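Local coordinates for protein interferon gamma (Paralichthys olivaceus, PDB 6F1E) that acts as a homodimeric cytokine that binds interferon gamma receptor 1, and more weakly its receptor 1-like relative, to activate macrophages and neutrophils, at residues 128-131 with 132-136. Sequence-based numbering, arbitrary orientation.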
loop_
_atom_site.group_PDB
_atom_site.type_symbol
_atom_site.label_atom_id
_atom_site.label_comp_id
_atom_site.label_asym_id
_atom_site.label_seq_id
_atom_site.Cartn_x
_atom_site.Cartn_y
_atom_site.Cartn_z
ATOM N N ASN A 128 -0.045 -14.099 14.608
ATOM C CA ASN A 128 -0.780 -15.382 14.731
ATOM C C ASN A 128 0.108 -16.515 14.234
ATOM O O ASN A 128 0.760 -16.343 13.206
ATOM C CB ASN A 128 -2.069 -15.342 13.907
ATOM C CG ASN A 128 -2.968 -16.511 14.190
ATOM O OD1 ASN A 128 -2.625 -17.651 13.872
ATOM N ND2 ASN A 128 -4.135 -16.238 14.786
ATOM N N PHE A 129 0.109 -17.661 14.935
ATOM C CA PHE A 129 1.043 -18.793 14.666
ATOM C C PHE A 129 0.709 -19.514 13.351
ATOM O O PHE A 129 1.618 -19.883 12.589
ATOM C CB PHE A 129 0.974 -19.794 15.825
ATOM C CG PHE A 129 1.917 -20.967 15.717
ATOM C CD1 PHE A 129 3.253 -20.854 16.122
ATOM C CD2 PHE A 129 1.468 -22.202 15.246
ATOM C CE1 PHE A 129 4.131 -21.940 16.038
ATOM C CE2 PHE A 129 2.337 -23.283 15.143
ATOM C CZ PHE A 129 3.670 -23.153 15.546
ATOM N N ILE A 130 -0.595 -19.725 13.123
ATOM C CA ILE A 130 -1.102 -20.355 11.916
ATOM C C ILE A 130 -0.641 -19.544 10.721
ATOM O O ILE A 130 -0.167 -20.100 9.730
ATOM C CB ILE A 130 -2.653 -20.380 11.855
ATOM C CG1 ILE A 130 -3.341 -21.136 13.033
ATOM C CG2 ILE A 130 -3.117 -20.959 10.531
ATOM C CD1 ILE A 130 -2.726 -22.459 13.368
ATOM N N ILE A 131 -0.805 -18.229 10.798
ATOM C CA ILE A 131 -0.402 -17.361 9.679
ATOM C C ILE A 131 1.099 -17.496 9.423
ATOM O O ILE A 131 1.519 -17.668 8.304
ATOM C CB ILE A 131 -0.757 -15.882 9.932
ATOM C CG1 ILE A 131 -2.276 -15.701 10.142
ATOM C CG2 ILE A 131 -0.299 -14.982 8.786
ATOM C CD1 ILE A 131 -3.161 -16.249 9.038
ATOM N N GLN A 132 1.886 -17.486 10.477
ATOM C CA GLN A 132 3.322 -17.599 10.343
ATOM C C GLN A 132 3.732 -18.870 9.609
ATOM O O GLN A 132 4.630 -18.816 8.759
ATOM C CB GLN A 132 4.005 -17.534 11.712
ATOM C CG GLN A 132 3.934 -16.157 12.380
ATOM C CD GLN A 132 3.963 -16.238 13.907
ATOM O OE1 GLN A 132 4.286 -17.272 14.480
ATOM N NE2 GLN A 132 3.629 -15.136 14.562
ATOM N N SER A 133 3.075 -19.998 9.895
ATOM C CA SER A 133 3.455 -21.277 9.254
ATOM C C SER A 133 3.050 -21.289 7.787
ATOM O O SER A 133 3.834 -21.693 6.938
ATOM C CB SER A 133 2.832 -22.479 9.956
ATOM O OG SER A 133 2.872 -22.283 11.355
ATOM N N LYS A 134 1.831 -20.833 7.497
ATOM C CA LYS A 134 1.398 -20.699 6.119
ATOM C C LYS A 134 2.362 -19.795 5.314
ATOM O O LYS A 134 2.814 -20.138 4.238
ATOM C CB LYS A 134 0.005 -20.118 6.078
ATOM C CG LYS A 134 -1.105 -21.058 6.506
ATOM C CD LYS A 134 -2.405 -20.272 6.507
ATOM C CE LYS A 134 -3.588 -21.158 6.821
ATOM N NZ LYS A 134 -4.868 -20.438 6.513
ATOM N N ALA A 135 2.689 -18.642 5.865
ATOM C CA ALA A 135 3.630 -17.732 5.212
ATOM C C ALA A 135 4.986 -18.399 5.058
ATOM O O ALA A 135 5.641 -18.234 4.032
ATOM C CB ALA A 135 3.753 -16.463 6.015
ATOM N N LEU A 136 5.383 -19.169 6.071
ATOM C CA LEU A 136 6.672 -19.834 6.052
ATOM C C LEU A 136 6.709 -20.957 5.013
ATOM O O LEU A 136 7.743 -21.208 4.396
ATOM C CB LEU A 136 7.045 -20.367 7.444
ATOM C CG LEU A 136 8.518 -20.790 7.622
ATOM C CD1 LEU A 136 9.538 -19.678 7.335
ATOM C CD2 LEU A 136 8.691 -21.289 9.038
#
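Phe129 and Ser133, one turn apart in the opening of helix 129-137, show how a serine can fold its hydroxyl back onto its own helix. With OG beside the backbone N (chi1 -40°), Ser133 donates to Phe129 O at 3.0 Å, while Ser133 N bonds to that oxygen from the opposite face of the carbonyl plane. The carbonyl is thus gripped twice by one residue. The same OG lies over one face of the Phe129 ring, offset toward its rim and 4.0 Å from CE2. Gln132 meets the phenyl group differently: the two side chains cross at about a right angle, ring and amide planes 71° apart, with OE1 4.1 Å from CD1. Its NE2 is engaged by Met126 O and by Gln65 of the second subunit. Round the helix, Lys134 runs extended past Ile130, its CE 3.7 Å from the CG2 branch, and its NZ bonds to Lys29 O of the second subunit. Asn128 is the N-cap: OD1 accepts from Ile130 N at 3.0 Å, in the carbonyl plane, and so satisfies an amide of the first turn. This short helix, which follows helix 109-122 and precedes helix 139-149 in the chain, rests against the second subunit, where His17 packs on Phe129 and Leu58 on Ala135, consistent with the intertwined dimer of type II interferons.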